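Long-range contacts in ABC transporter substrate-binding protein (Pseudomonas aeruginosa, PDB 6R6K), which probably binds ferrous iron in the periplasm as the substrate-binding component of an ABC transporter, changing conformation strongly as it does so: residues G177-Y182 against F224-F229; E190-V195 against L218-I223; K5-G10 against T55-V60; P32-G37 against A47-R52. All coordinates share one frame; numbering follows the deposited sequence.

Interaction 1. Residues G177-Y182 against F224-F229. Unlike the reference sequence in segment 177-182: G177 (reference His). With EDO (1,2-ethanediol), chain B; EDO (1,2-ethanediol), chain Y; EDO (1,2-ethanediol), chain S.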
# COMPACT_ATOMS: atom_id res chain seq x y z
N GLY A 177 -6.03 12.37 5.35
CA GLY A 177 -5.46 11.13 5.86
C GLY A 177 -4.00 10.91 5.46
O GLY A 177 -3.45 11.64 4.64
N GLY A 178 -3.42 9.85 5.97
CA GLY A 178 -2.02 9.55 5.67
C GLY A 178 -1.77 8.25 4.94
O GLY A 178 -0.70 7.67 5.09
N ALA A 179 -2.71 7.78 4.12
CA ALA A 179 -2.59 6.49 3.42
C ALA A 179 -1.44 6.38 2.43
O ALA A 179 -0.88 5.30 2.26
CB ALA A 179 -3.89 6.15 2.73
N TYR A 180 -1.12 7.51 1.78
CA TYR A 180 -0.12 7.62 0.73
C TYR A 180 1.18 8.29 1.17
O TYR A 180 1.97 8.70 0.32
CB TYR A 180 -0.72 8.37 -0.50
CG TYR A 180 -2.19 8.12 -0.80
CD1 TYR A 180 -2.67 6.82 -0.99
CD2 TYR A 180 -3.07 9.17 -0.99
CE1 TYR A 180 -4.02 6.58 -1.26
CE2 TYR A 180 -4.40 8.95 -1.34
CZ TYR A 180 -4.88 7.65 -1.45
OH TYR A 180 -6.20 7.45 -1.76
N ASP A 181 1.40 8.39 2.50
CA ASP A 181 2.55 9.03 3.16
C ASP A 181 3.92 8.56 2.70
O ASP A 181 4.79 9.41 2.48
CB ASP A 181 2.43 8.93 4.68
CG ASP A 181 1.51 10.02 5.24
OD1 ASP A 181 0.87 10.73 4.42
OD2 ASP A 181 1.42 10.15 6.48
N TYR A 182 4.08 7.25 2.46
CA TYR A 182 5.34 6.65 1.95
C TYR A 182 5.57 7.03 0.48
O TYR A 182 6.71 7.30 0.12
CB TYR A 182 5.29 5.11 2.09
CG TYR A 182 5.38 4.61 3.52
CD1 TYR A 182 6.61 4.37 4.11
CD2 TYR A 182 4.23 4.35 4.26
CE1 TYR A 182 6.70 3.92 5.43
CE2 TYR A 182 4.32 3.91 5.58
CZ TYR A 182 5.55 3.67 6.15
OH TYR A 182 5.61 3.18 7.43
N PHE A 224 -4.23 15.22 -1.92
CA PHE A 224 -4.32 13.78 -2.11
C PHE A 224 -5.22 13.24 -1.02
O PHE A 224 -4.94 13.43 0.17
CB PHE A 224 -2.95 13.08 -2.15
CG PHE A 224 -2.12 13.53 -3.34
CD1 PHE A 224 -2.34 12.99 -4.61
CD2 PHE A 224 -1.15 14.52 -3.19
CE1 PHE A 224 -1.60 13.43 -5.70
CE2 PHE A 224 -0.42 14.96 -4.28
CZ PHE A 224 -0.65 14.43 -5.53
N SER A 225 -6.32 12.62 -1.43
CA SER A 225 -7.31 12.11 -0.50
C SER A 225 -7.35 10.59 -0.38
O SER A 225 -7.45 9.84 -1.36
CB SER A 225 -8.69 12.67 -0.85
OG SER A 225 -9.69 12.25 0.07
N GLU A 226 -7.32 10.15 0.88
CA GLU A 226 -7.43 8.75 1.33
C GLU A 226 -8.89 8.32 1.03
O GLU A 226 -9.17 7.17 0.69
CB GLU A 226 -7.14 8.76 2.84
CG GLU A 226 -7.21 7.46 3.60
CD GLU A 226 -6.78 7.67 5.03
OE1 GLU A 226 -7.66 7.72 5.91
OE2 GLU A 226 -5.56 7.81 5.28
N ILE A 227 -9.81 9.26 1.15
CA ILE A 227 -11.22 9.03 0.91
C ILE A 227 -11.52 9.31 -0.55
O ILE A 227 -11.36 10.43 -1.04
CB ILE A 227 -12.07 9.89 1.87
CG1 ILE A 227 -11.77 9.52 3.36
CG2 ILE A 227 -13.57 9.81 1.48
CD1 ILE A 227 -12.62 10.36 4.38
N ASP A 228 -11.99 8.28 -1.23
CA ASP A 228 -12.31 8.38 -2.63
C ASP A 228 -13.77 8.81 -2.83
O ASP A 228 -14.66 7.98 -3.00
CB ASP A 228 -11.95 7.04 -3.29
CG ASP A 228 -11.96 7.07 -4.78
OD1 ASP A 228 -11.82 8.18 -5.36
OD2 ASP A 228 -12.12 6.01 -5.37
N PHE A 229 -14.02 10.11 -2.77
CA PHE A 229 -15.36 10.64 -2.87
C PHE A 229 -15.96 10.49 -4.24
O PHE A 229 -15.27 10.68 -5.23
CB PHE A 229 -15.37 12.16 -2.54
CG PHE A 229 -14.93 12.56 -1.17
CD1 PHE A 229 -15.77 12.41 -0.08
CD2 PHE A 229 -13.70 13.17 -0.98
CE1 PHE A 229 -15.37 12.84 1.19
CE2 PHE A 229 -13.30 13.60 0.29
CZ PHE A 229 -14.15 13.45 1.36
C1 EDO B . -11.47 12.29 -6.82
O1 EDO B . -10.45 12.93 -7.56
C2 EDO B . -10.99 11.90 -5.40
O2 EDO B . -12.08 11.72 -4.51
C1 EDO Y . -5.31 6.84 10.09
O1 EDO Y . -5.93 6.79 11.38
C2 EDO Y . -6.06 7.83 9.14
O2 EDO Y . -5.18 8.27 8.12
C1 EDO S . -2.53 0.63 4.37
O1 EDO S . -3.18 1.11 5.55
C2 EDO S . -2.34 1.81 3.36
O2 EDO S . -1.60 2.86 3.97

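Interaction 2. Residues E190-V195 against L218-I223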
# COMPACT_ATOMS: atom_id res chain seq x y z
N GLU A 190 5.97 17.82 -0.35
CA GLU A 190 5.92 18.49 0.95
C GLU A 190 4.48 18.62 1.42
O GLU A 190 3.73 19.41 0.85
CB GLU A 190 6.60 19.89 0.91
CG GLU A 190 8.00 19.94 0.29
CD GLU A 190 9.16 19.23 0.98
OE1 GLU A 190 9.04 18.88 2.17
OE2 GLU A 190 10.20 19.03 0.31
N VAL A 191 4.11 17.86 2.45
CA VAL A 191 2.76 17.86 3.01
C VAL A 191 2.62 19.01 4.04
O VAL A 191 3.14 18.93 5.16
CB VAL A 191 2.31 16.46 3.53
CG1 VAL A 191 0.84 16.47 3.91
CG2 VAL A 191 2.56 15.35 2.51
N THR A 192 1.94 20.09 3.60
CA THR A 192 1.61 21.35 4.30
C THR A 192 0.78 21.11 5.57
O THR A 192 1.07 21.69 6.62
CB THR A 192 0.91 22.28 3.29
OG1 THR A 192 1.87 22.68 2.32
CG2 THR A 192 0.26 23.51 3.91
N ALA A 193 -0.27 20.28 5.45
CA ALA A 193 -1.21 19.91 6.51
C ALA A 193 -1.90 18.61 6.18
O ALA A 193 -1.98 18.23 5.00
CB ALA A 193 -2.27 20.99 6.68
N VAL A 194 -2.36 17.90 7.21
CA VAL A 194 -3.12 16.66 7.08
C VAL A 194 -4.50 16.88 7.70
O VAL A 194 -4.64 17.11 8.91
CB VAL A 194 -2.43 15.33 7.53
CG1 VAL A 194 -1.54 15.50 8.75
CG2 VAL A 194 -3.44 14.20 7.71
N VAL A 195 -5.52 16.86 6.84
CA VAL A 195 -6.91 16.99 7.20
C VAL A 195 -7.40 15.59 7.61
O VAL A 195 -7.20 14.62 6.88
CB VAL A 195 -7.75 17.64 6.07
CG1 VAL A 195 -9.19 17.86 6.51
CG2 VAL A 195 -7.13 18.95 5.61
N LEU A 218 -6.29 26.45 3.69
CA LEU A 218 -4.97 26.02 3.21
C LEU A 218 -4.45 26.88 2.05
O LEU A 218 -5.25 27.49 1.34
CB LEU A 218 -4.96 24.51 2.84
CG LEU A 218 -5.31 23.52 3.97
CD1 LEU A 218 -5.44 22.13 3.46
CD2 LEU A 218 -4.29 23.55 5.07
N ASP A 219 -3.10 26.93 1.88
CA ASP A 219 -2.45 27.73 0.83
C ASP A 219 -2.01 26.91 -0.40
O ASP A 219 -1.38 27.44 -1.32
CB ASP A 219 -1.27 28.54 1.42
CG ASP A 219 -0.26 27.78 2.28
OD1 ASP A 219 -0.16 26.53 2.12
OD2 ASP A 219 0.43 28.43 3.10
N VAL A 220 -2.36 25.63 -0.43
CA VAL A 220 -2.05 24.67 -1.50
C VAL A 220 -3.25 24.46 -2.43
O VAL A 220 -4.39 24.73 -2.02
CB VAL A 220 -1.51 23.34 -0.92
CG1 VAL A 220 -0.28 23.59 -0.06
CG2 VAL A 220 -2.59 22.62 -0.10
N LYS A 221 -3.01 24.01 -3.68
CA LYS A 221 -4.10 23.79 -4.64
C LYS A 221 -4.35 22.31 -4.90
O LYS A 221 -5.42 21.95 -5.38
CB LYS A 221 -3.86 24.54 -5.97
CG LYS A 221 -3.77 26.07 -5.87
CD LYS A 221 -5.13 26.78 -5.78
CE LYS A 221 -4.95 28.27 -5.67
NZ LYS A 221 -6.23 29.00 -5.83
N VAL A 222 -3.37 21.45 -4.58
CA VAL A 222 -3.47 19.99 -4.79
C VAL A 222 -3.63 19.27 -3.46
O VAL A 222 -2.89 19.54 -2.51
CB VAL A 222 -2.29 19.44 -5.65
CG1 VAL A 222 -2.21 17.91 -5.61
CG2 VAL A 222 -2.41 19.94 -7.09
N ILE A 223 -4.61 18.35 -3.39
CA ILE A 223 -4.89 17.54 -2.21
C ILE A 223 -5.00 16.08 -2.60
O ILE A 223 -5.75 15.75 -3.52
CB ILE A 223 -6.12 18.09 -1.39
CG1 ILE A 223 -5.69 19.18 -0.42
CG2 ILE A 223 -6.87 17.01 -0.62
CD1 ILE A 223 -5.83 20.45 -0.92

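Interaction 3. Residues K5-G10 against T55-V60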
# COMPACT_ATOMS: atom_id res chain seq x y z
N LYS A 5 5.44 -30.90 -3.02
CA LYS A 5 6.75 -30.82 -3.67
C LYS A 5 7.24 -29.36 -3.76
O LYS A 5 8.32 -29.03 -3.23
CB LYS A 5 6.70 -31.51 -5.05
CG LYS A 5 8.03 -31.59 -5.80
CD LYS A 5 7.83 -31.43 -7.31
CE LYS A 5 7.81 -29.99 -7.75
NZ LYS A 5 6.93 -29.78 -8.93
N ARG A 6 6.44 -28.48 -4.42
CA ARG A 6 6.76 -27.05 -4.52
C ARG A 6 6.40 -26.37 -3.21
O ARG A 6 5.43 -26.77 -2.56
CB ARG A 6 5.99 -26.38 -5.65
CG ARG A 6 6.57 -26.57 -7.03
CD ARG A 6 5.44 -26.58 -8.04
NE ARG A 6 5.14 -25.24 -8.54
CZ ARG A 6 3.92 -24.83 -8.90
NH1 ARG A 6 3.74 -23.61 -9.38
NH2 ARG A 6 2.87 -25.64 -8.75
N LEU A 7 7.18 -25.37 -2.81
CA LEU A 7 6.93 -24.57 -1.60
C LEU A 7 5.60 -23.82 -1.75
O LEU A 7 5.32 -23.28 -2.82
CB LEU A 7 8.10 -23.58 -1.35
CG LEU A 7 8.22 -22.89 0.01
CD1 LEU A 7 8.83 -23.79 1.04
CD2 LEU A 7 9.13 -21.68 -0.09
N ARG A 8 4.76 -23.85 -0.71
CA ARG A 8 3.45 -23.19 -0.67
C ARG A 8 3.54 -21.98 0.26
O ARG A 8 3.70 -22.13 1.47
CB ARG A 8 2.36 -24.19 -0.27
CG ARG A 8 2.07 -25.23 -1.35
CD ARG A 8 1.01 -26.25 -0.98
NE ARG A 8 -0.24 -25.67 -0.47
CZ ARG A 8 -1.21 -25.15 -1.22
NH1 ARG A 8 -2.29 -24.64 -0.65
NH2 ARG A 8 -1.08 -25.10 -2.54
N ILE A 9 3.51 -20.77 -0.34
CA ILE A 9 3.71 -19.48 0.32
C ILE A 9 2.42 -18.69 0.49
O ILE A 9 1.84 -18.23 -0.50
CB ILE A 9 4.77 -18.63 -0.46
CG1 ILE A 9 6.05 -19.43 -0.72
CG2 ILE A 9 5.05 -17.27 0.25
CD1 ILE A 9 6.73 -19.02 -1.90
N GLY A 10 2.05 -18.45 1.74
CA GLY A 10 0.91 -17.65 2.09
C GLY A 10 1.17 -16.17 1.95
O GLY A 10 2.28 -15.68 2.24
N THR A 55 -1.89 -26.23 4.98
CA THR A 55 -1.32 -26.68 3.70
C THR A 55 -0.11 -25.84 3.28
O THR A 55 0.54 -26.15 2.29
CB THR A 55 -2.38 -26.68 2.58
OG1 THR A 55 -2.64 -25.34 2.16
CG2 THR A 55 -3.66 -27.38 2.98
N LEU A 56 0.20 -24.77 4.04
CA LEU A 56 1.30 -23.85 3.72
C LEU A 56 2.63 -24.18 4.39
O LEU A 56 2.64 -24.85 5.41
CB LEU A 56 0.90 -22.38 4.01
CG LEU A 56 -0.41 -21.90 3.40
CD1 LEU A 56 -0.73 -20.51 3.85
CD2 LEU A 56 -0.38 -22.00 1.88
N ASP A 57 3.75 -23.69 3.82
CA ASP A 57 5.11 -23.89 4.35
C ASP A 57 5.69 -22.62 4.99
O ASP A 57 6.57 -22.72 5.84
CB ASP A 57 6.06 -24.44 3.25
CG ASP A 57 5.58 -25.73 2.60
OD1 ASP A 57 5.29 -26.71 3.34
OD2 ASP A 57 5.49 -25.76 1.35
N VAL A 58 5.18 -21.45 4.59
CA VAL A 58 5.55 -20.13 5.07
C VAL A 58 4.42 -19.13 4.78
O VAL A 58 3.64 -19.33 3.84
CB VAL A 58 6.93 -19.66 4.46
CG1 VAL A 58 6.90 -19.60 2.94
CG2 VAL A 58 7.40 -18.33 5.05
N VAL A 59 4.35 -18.04 5.56
CA VAL A 59 3.40 -16.94 5.35
C VAL A 59 4.22 -15.65 5.29
O VAL A 59 4.96 -15.37 6.22
CB VAL A 59 2.27 -16.88 6.42
CG1 VAL A 59 1.36 -15.65 6.23
CG2 VAL A 59 1.42 -18.16 6.42
N VAL A 60 4.09 -14.86 4.18
CA VAL A 60 4.73 -13.55 4.08
C VAL A 60 3.81 -12.51 4.76
O VAL A 60 2.61 -12.46 4.48
CB VAL A 60 5.10 -13.15 2.63
CG1 VAL A 60 5.60 -11.72 2.57
CG2 VAL A 60 6.12 -14.12 2.04

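Interaction 4. Residues P32-G37 against A47-R52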
# COMPACT_ATOMS: atom_id res chain seq x y z
N PRO A 32 -3.11 -16.91 -1.56
CA PRO A 32 -3.79 -15.87 -0.76
C PRO A 32 -4.49 -16.47 0.47
O PRO A 32 -5.14 -17.51 0.36
CB PRO A 32 -4.82 -15.30 -1.75
CG PRO A 32 -4.34 -15.70 -3.09
CD PRO A 32 -3.71 -17.04 -2.90
N LEU A 33 -4.32 -15.84 1.64
CA LEU A 33 -4.93 -16.29 2.90
C LEU A 33 -6.43 -16.03 2.91
O LEU A 33 -7.21 -16.85 3.40
CB LEU A 33 -4.26 -15.60 4.11
CG LEU A 33 -3.27 -16.45 4.91
CD1 LEU A 33 -2.08 -16.94 4.05
CD2 LEU A 33 -2.79 -15.69 6.13
N ILE A 34 -6.84 -14.90 2.36
CA ILE A 34 -8.25 -14.55 2.32
C ILE A 34 -8.71 -14.43 0.85
O ILE A 34 -7.92 -14.02 -0.00
CB ILE A 34 -8.61 -13.35 3.25
CG1 ILE A 34 -7.80 -12.10 2.94
CG2 ILE A 34 -8.49 -13.74 4.74
CD1 ILE A 34 -8.53 -10.85 3.29
N PRO A 35 -9.92 -14.90 0.51
CA PRO A 35 -10.36 -14.86 -0.91
C PRO A 35 -10.35 -13.50 -1.60
O PRO A 35 -10.34 -12.45 -0.94
CB PRO A 35 -11.78 -15.44 -0.86
CG PRO A 35 -11.84 -16.20 0.40
CD PRO A 35 -10.98 -15.48 1.37
N ALA A 36 -10.32 -13.53 -2.95
CA ALA A 36 -10.39 -12.31 -3.77
C ALA A 36 -11.89 -11.88 -3.82
O ALA A 36 -12.79 -12.71 -4.07
CB ALA A 36 -9.84 -12.56 -5.17
N GLY A 37 -12.12 -10.60 -3.52
CA GLY A 37 -13.42 -9.95 -3.43
C GLY A 37 -13.68 -9.42 -2.04
O GLY A 37 -14.56 -8.57 -1.85
N ALA A 47 -13.56 -20.98 8.54
CA ALA A 47 -12.84 -22.17 8.96
C ALA A 47 -12.00 -22.70 7.78
O ALA A 47 -10.89 -23.20 7.97
CB ALA A 47 -13.83 -23.21 9.43
N GLU A 48 -12.54 -22.52 6.55
CA GLU A 48 -11.94 -22.90 5.27
C GLU A 48 -10.59 -22.18 5.07
O GLU A 48 -9.63 -22.79 4.57
CB GLU A 48 -12.92 -22.56 4.13
CG GLU A 48 -12.58 -23.18 2.78
CD GLU A 48 -13.03 -22.38 1.57
OE1 GLU A 48 -14.25 -22.14 1.42
OE2 GLU A 48 -12.15 -22.00 0.76
N ASP A 49 -10.53 -20.88 5.44
CA ASP A 49 -9.36 -20.02 5.32
C ASP A 49 -8.31 -20.44 6.34
O ASP A 49 -7.11 -20.52 6.03
CB ASP A 49 -9.73 -18.52 5.48
CG ASP A 49 -10.78 -17.96 4.51
OD1 ASP A 49 -10.95 -18.54 3.41
OD2 ASP A 49 -11.44 -16.95 4.85
N ILE A 50 -8.77 -20.73 7.57
CA ILE A 50 -7.89 -21.16 8.66
C ILE A 50 -7.30 -22.55 8.36
O ILE A 50 -6.12 -22.75 8.58
CB ILE A 50 -8.61 -21.05 10.03
CG1 ILE A 50 -8.98 -19.55 10.33
CG2 ILE A 50 -7.77 -21.68 11.15
CD1 ILE A 50 -9.84 -19.30 11.58
N LYS A 51 -8.12 -23.48 7.80
CA LYS A 51 -7.71 -24.84 7.43
C LYS A 51 -6.60 -24.84 6.38
O LYS A 51 -5.68 -25.67 6.43
CB LYS A 51 -8.93 -25.66 6.93
CG LYS A 51 -9.01 -27.07 7.50
CD LYS A 51 -8.22 -28.09 6.67
CE LYS A 51 -8.51 -29.53 7.07
NZ LYS A 51 -7.83 -29.91 8.34
N ARG A 52 -6.68 -23.86 5.44
CA ARG A 52 -5.73 -23.65 4.36
C ARG A 52 -4.30 -23.37 4.85
O ARG A 52 -3.34 -23.71 4.15
CB ARG A 52 -6.21 -22.50 3.48
CG ARG A 52 -5.93 -22.70 2.01
CD ARG A 52 -6.15 -21.44 1.17
NE ARG A 52 -7.31 -20.65 1.61
CZ ARG A 52 -8.56 -20.85 1.21
NH1 ARG A 52 -8.84 -21.82 0.35
NH2 ARG A 52 -9.53 -20.09 1.67
O HOH W 1 -6.22 -19.29 3.77

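Interaction 1. Residues G177-Y182 against F224-F229
The Y180 ring reaches across to strand 222-225 and meets it through the hydroxyl and one ring edge. The contact sits where two strands of a four-stranded parallel sheet run out into loops, in one lobe of a substrate-binding protein of the zinc-uptake component A family. Y180 OH donates a hydrogen bond of 2.7 Å to S225 O. The acceptor lies in the plane of the ring, at its edge, but the hydroxyl is tilted 30° from the carbonyl plane of S225. On the same ring, CD2 rests 4.1 Å from F224 CB, while A179 CB covers one face toward the rim. The side chain of E226 is stretched out, with CG anti to the backbone N (chi1 178°). This carries its carboxylate over to the G178-D181 turn. There OE2 of E226 lies 3.0 Å from G178 N, and A179 CB packs 3.7 Å from E226 CG. G177 stands where the reference sequence has histidine, consistent with a mutant form, and its CA is next to E226 OE2. A sodium ion lies near the E226 side chain. Further out, S247 OG also bonds S225 O, and N109 ND2 bonds G178 O, tying the turn to strand 108-109. A 1,2-ethanediol, probably from the crystallisation liquor, bridges the two segments: its O2 accepts from G178 N at 3.2 Å and donates to E226 OE2 at 2.9 Å.

Interaction 2. Residues E190-V195 against L218-I223
L218 spreads its two methyl branches over two residues of strand 190-195. CD2 of L218 presses on A193 CB at 3.6 Å. CD1 reaches V195 CG2 at a looser 4.2 Å. With CG of L218 anti to its carbonyl carbon (chi1 -60°), the fork is turned toward the strand. The second patch is at T192. Its OG1, weakly hydrogen-bonded to V173 O, lies 3.3 Å from V220 CG1, and the two side chains pass alongside, running opposite ways. T192 CG2, anti to the backbone N, meets D219, 3.5 Å from OD1. That carboxylate has its main partner in R172, a salt bridge from OD1. The contact is thus made by methyl groups, with the T192 hydroxyl and the D219 carboxylate at its edge. The backbones stay well apart: the CA atoms of T192 and V220 are 7.6 Å from each other. Strand 172-176 lies between strands 190-195 and 222-225 and bonds to T192, A193 and V195 through its backbone. Helix 205-216 connects the two segments, and its L215 touches V195. This is the beta-alpha-beta crossover of a parallel alpha/beta sheet, with the loop after the helix packed on the edge strand.

Interaction 3. Residues K5-G10 against T55-V60
R8, bent at chi3 (50°), reaches across T55 and holds it side-on with two nitrogens. R8 NE donates to T55 O at 2.9 Å and NH1 to T55 OG1 at 2.9 Å. Both acceptors lie close to the guanidinium plane, yet NE stands above the carbonyl plane of T55, 52° out of it. T55 OG1 is also bonded to R52 O. D57 faces the backbone of the same arginine. Its OD2 takes R8 N on the anti side of the carboxylate, at 2.9 Å, while D57 N donates to R8 O at 2.8 Å. L7 lies aslant D57, with CD1 3.6 Å from D57 CB. Beyond, the segments are neighbouring parallel strands: G10 N bonds V58 O, and V60 N bonds G10 O. On one face of the sheet I9 runs alongside V58 and V60, with I9 CG2 3.8 Å from V60 CG2. Helices 14-24 and 116-133 pack on that face. On the other, L56 CD1 lies 3.7 Å from G10 CA. R8 also forms a salt bridge with E29, so its guanidinium is shared between T55 and strand 28-32. The polar bonds at R8 probably fix the start of the pairing, which backbone bonds continue between apolar faces.

Interaction 4. Residues P32-G37 against A47-R52
A bridging water links the loop after strand 28-32 to helix 47-52, at the edge of the parallel alpha/beta sheet of the N-terminal lobe. It donates to L33 O at 2.7 Å and to D49 O at 2.7 Å, and it accepts from R52 NE. Direct contacts are few and mostly van der Waals. D49 CB lies 3.7 Å from L33 O, and P35 CD sits 3.7 Å from D49 OD1. CG of D49 is anti to its carbonyl carbon (chi1 -58°), which brings the carboxylate against the proline. Y43 OH and R46 N both bond to its OD2. R52 bends at chi3 (-38°) so that its guanidinium lies back along its own helix. One face of that group is covered by E48 O. D49 OD1 and the water lie at its edge, in plane. E48, D49 and R52 form a salt-bridge network in which the bonds to E48 are weak. Helix 68-76 packs on I34 through F69 and M73, and M73 also touches D49. Within the network, R52 NH2 is 2.7 Å from D49 OD1, a salt bridge whose N-H is poorly aligned.

Overall arrangement
From the N terminus, strand 7-11 leads through helix 14-24 and strand 28-32 into the loop and helix of interaction 4. The chain then returns to pair with its first strand in interaction 3, which therefore encloses interaction 4. The two touch where L33 packs on G10, L56 and V59. Long helices 116-133 and 138-164 follow before the second sheet begins. There interaction 1 closes a loop from 177-182 to 224-229, and interaction 2 lies within it. These two share strand 222-225 and meet where G177 N approaches V195 O. The two pairs are in series, one to each sheet, with the centres of interactions 1 and 3 about 33 Å apart.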